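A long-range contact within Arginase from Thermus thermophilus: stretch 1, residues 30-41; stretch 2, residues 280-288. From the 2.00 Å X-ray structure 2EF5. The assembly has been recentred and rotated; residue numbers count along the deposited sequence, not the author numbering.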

# COMPACT_ATOMS: atom_id res chain seq x y z
N ARG A 30 -0.67 39.89 31.13
CA ARG A 30 -0.65 41.18 30.43
C ARG A 30 -1.00 41.12 28.94
O ARG A 30 -0.39 41.80 28.12
N LEU A 31 -1.99 40.31 28.59
CA LEU A 31 -2.41 40.19 27.21
C LEU A 31 -2.80 41.56 26.67
O LEU A 31 -2.43 41.96 25.58
N LEU A 32 -3.57 42.27 27.48
CA LEU A 32 -4.07 43.58 27.14
C LEU A 32 -3.00 44.66 26.96
O LEU A 32 -2.98 45.36 25.96
N GLU A 33 -2.12 44.79 27.94
CA GLU A 33 -1.06 45.78 27.86
C GLU A 33 -0.18 45.52 26.63
O GLU A 33 0.20 46.46 25.93
N GLN A 34 0.12 44.25 26.36
CA GLN A 34 0.97 43.92 25.22
C GLN A 34 0.27 44.14 23.89
O GLN A 34 0.92 44.45 22.89
N LEU A 35 -1.05 43.99 23.85
CA LEU A 35 -1.78 44.23 22.62
C LEU A 35 -1.71 45.72 22.30
O LEU A 35 -1.61 46.11 21.13
N GLU A 36 -1.75 46.55 23.34
CA GLU A 36 -1.66 48.00 23.15
C GLU A 36 -0.25 48.37 22.68
O GLU A 36 -0.10 49.23 21.81
N ASP A 37 0.78 47.74 23.24
CA ASP A 37 2.15 48.03 22.83
C ASP A 37 2.29 47.73 21.34
O ASP A 37 3.12 48.32 20.64
N LEU A 38 1.47 46.80 20.87
CA LEU A 38 1.49 46.39 19.48
C LEU A 38 0.76 47.40 18.59
O LEU A 38 0.79 47.29 17.36
N GLY A 39 0.11 48.38 19.20
CA GLY A 39 -0.58 49.40 18.43
C GLY A 39 -2.09 49.31 18.38
O GLY A 39 -2.74 50.15 17.76
N TYR A 40 -2.66 48.31 19.04
CA TYR A 40 -4.11 48.14 19.04
C TYR A 40 -4.77 48.92 20.16
O TYR A 40 -4.18 49.13 21.22
N THR A 41 -6.00 49.37 19.92
CA THR A 41 -6.75 50.06 20.96
C THR A 41 -7.56 48.90 21.51
O THR A 41 -8.30 48.25 20.76
N LEU A 280 1.46 33.91 21.76
CA LEU A 280 0.95 33.38 20.51
C LEU A 280 -0.13 34.31 19.95
O LEU A 280 -0.20 34.50 18.74
N ALA A 281 -0.95 34.89 20.82
CA ALA A 281 -1.98 35.81 20.35
C ALA A 281 -1.31 37.01 19.68
O ALA A 281 -1.77 37.49 18.64
N LEU A 282 -0.23 37.51 20.28
CA LEU A 282 0.48 38.66 19.72
C LEU A 282 0.99 38.34 18.31
O LEU A 282 0.85 39.15 17.39
N SER A 283 1.56 37.15 18.14
CA SER A 283 2.05 36.77 16.82
C SER A 283 0.90 36.66 15.83
O SER A 283 1.02 37.05 14.67
N LEU A 284 -0.22 36.11 16.28
CA LEU A 284 -1.37 35.97 15.40
C LEU A 284 -1.89 37.34 14.97
O LEU A 284 -2.42 37.49 13.87
N LEU A 285 -1.74 38.33 15.85
CA LEU A 285 -2.19 39.68 15.53
C LEU A 285 -1.14 40.60 14.90
O LEU A 285 -1.27 41.82 14.93
N GLY A 286 -0.09 40.02 14.34
CA GLY A 286 0.90 40.85 13.67
C GLY A 286 2.28 41.09 14.26
O GLY A 286 3.14 41.66 13.57
N LYS A 287 2.52 40.68 15.50
CA LYS A 287 3.84 40.90 16.08
C LYS A 287 4.85 40.08 15.28
O LYS A 287 4.64 38.89 15.05
N ARG A 288 5.92 40.73 14.86
CA ARG A 288 6.96 40.05 14.09
C ARG A 288 8.35 40.48 14.57
O ARG A 288 8.51 41.57 15.10

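A helix in stretch 1 and the last turns of a helix in stretch 2, more than 240 residues apart in sequence, run side by side at 27° between their N-to-C directions, and the contact between the two stretches is built largely on leucines. Leu 282, which has the largest share of covered surface, leaves its backbone sideways, but its m,t rotamer (chi1 -59°, chi2 179°) carries the methyl groups across to the first helix. There CD2 of Leu 282 lies 3.7 Å from CD2 of Leu 35, itself m,t, while CD1 of Leu 282 packs 3.5 Å from OE1 of Gln 34.

Leu 285, the first residue to leave helical geometry after its helix, points toward stretch 1 with chi1 -88° (m) and chi2 59° (p). Its CD2 meets CD2 of Leu 35 at 3.7 Å and also covers one face of the Tyr 40 ring. The same residue supplies the polar anchor: Tyr 40 (chi1 -71°, m) points inward, and its OH donates a short hydrogen bond of 2.6 Å to the backbone O of Leu 285. Aromatic packing and hydrogen bonding thus converge on one residue.

Leu 38, in the t,p rotamer, fills the space beside this pair. Its CD2 approaches CD2 of Leu 282 at 4.3 Å and CB of Leu 285 at 4.4 Å, whereas CD1 rests 3.7 Å from CB of Lys 287. Farther back along the helices, CD1 of Leu 31 (t,p) reaches CB of Ala 281 at 4.2 Å.

A water links the polar margin. It donates to OE1 of Gln 34 (2.8 Å) and accepts from NZ of Lys 287 (2.9 Å), the lysine chain being fully extended, with all four chi angles t. At the other side of the amide, NE2 of Gln 34 makes a weak hydrogen bond to O of Arg 30 (3.4 Å).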

# COMPACT_ATOMS: atom_id res chain seq x y z
CB ARG A 30 0.71 41.86 30.62
CG ARG A 30 1.12 41.97 32.09
CD ARG A 30 2.45 42.67 32.26
NE ARG A 30 2.39 44.07 31.83
CZ ARG A 30 2.95 44.54 30.72
NH1 ARG A 30 3.63 43.73 29.91
NH2 ARG A 30 2.83 45.83 30.42
CB LEU A 31 -3.63 39.26 27.12
CG LEU A 31 -4.48 39.38 25.84
CD1 LEU A 31 -3.68 38.90 24.64
CD2 LEU A 31 -5.76 38.56 26.01
CB LEU A 32 -5.07 43.99 28.21
CG LEU A 32 -6.27 44.77 27.72
CD1 LEU A 32 -7.48 44.41 28.57
CD2 LEU A 32 -5.95 46.26 27.77
CB GLU A 33 -0.19 45.73 29.12
CG GLU A 33 -0.91 46.08 30.43
CD GLU A 33 -2.04 45.12 30.79
OE1 GLU A 33 -2.05 43.96 30.31
OE2 GLU A 33 -2.92 45.52 31.58
CB GLN A 34 1.49 42.48 25.34
CG GLN A 34 2.33 42.25 26.60
CD GLN A 34 2.98 40.89 26.63
OE1 GLN A 34 3.93 40.63 25.90
NE2 GLN A 34 2.46 40.01 27.47
CB LEU A 35 -3.24 43.78 22.75
CG LEU A 35 -3.47 42.28 22.56
CD1 LEU A 35 -4.92 41.93 22.86
CD2 LEU A 35 -3.12 41.88 21.14
CB GLU A 36 -1.99 48.74 24.45
CG GLU A 36 -3.41 48.49 24.97
CD GLU A 36 -3.74 49.28 26.22
OE1 GLU A 36 -2.88 49.34 27.13
OE2 GLU A 36 -4.86 49.83 26.31
CB ASP A 37 3.16 47.17 23.60
CG ASP A 37 3.16 47.44 25.08
OD1 ASP A 37 2.73 48.54 25.48
OD2 ASP A 37 3.61 46.56 25.84
CB LEU A 38 0.84 45.01 19.37
CG LEU A 38 1.15 44.14 18.15
CD1 LEU A 38 2.65 43.97 18.00
CD2 LEU A 38 0.48 42.78 18.32
CB TYR A 40 -4.47 46.65 19.22
CG TYR A 40 -4.19 45.76 18.04
CD1 TYR A 40 -5.06 45.71 16.95
CD2 TYR A 40 -3.05 44.96 18.00
CE1 TYR A 40 -4.80 44.88 15.86
CE2 TYR A 40 -2.78 44.13 16.91
CZ TYR A 40 -3.66 44.09 15.85
OH TYR A 40 -3.39 43.27 14.78
CB THR A 41 -7.66 51.16 20.38
OG1 THR A 41 -8.63 50.58 19.50
CG2 THR A 41 -6.84 52.17 19.61
CB LEU A 280 0.41 31.96 20.69
CG LEU A 280 1.51 30.93 20.96
CD1 LEU A 280 0.91 29.58 21.34
CD2 LEU A 280 2.37 30.79 19.71
CB ALA A 281 -2.85 36.29 21.51
CB LEU A 282 1.63 39.06 20.64
CG LEU A 282 1.25 39.45 22.08
CD1 LEU A 282 2.53 39.79 22.85
CD2 LEU A 282 0.27 40.63 22.08
CB SER A 283 2.79 35.43 16.88
OG SER A 283 3.97 35.53 17.64
CB LEU A 284 -2.49 35.19 16.10
CG LEU A 284 -3.71 34.89 15.22
CD1 LEU A 284 -3.30 33.96 14.08
CD2 LEU A 284 -4.80 34.24 16.05
CB LEU A 285 -2.80 40.32 16.78
CG LEU A 285 -4.30 40.02 16.92
CD1 LEU A 285 -4.54 38.52 17.00
CD2 LEU A 285 -4.85 40.71 18.14
CB LYS A 287 3.89 40.49 17.56
CG LYS A 287 5.19 40.91 18.26
CD LYS A 287 5.15 40.67 19.77
CE LYS A 287 6.42 41.20 20.45
NZ LYS A 287 6.45 40.94 21.92
CB ARG A 288 6.78 40.36 12.61
CG ARG A 288 5.56 39.66 12.04
CD ARG A 288 4.88 40.47 10.96
NE ARG A 288 5.76 40.74 9.83
CZ ARG A 288 6.48 41.85 9.69
NH1 ARG A 288 6.41 42.81 10.60
NH2 ARG A 288 7.25 41.99 8.62
O HOH W 1 4.93 42.29 23.93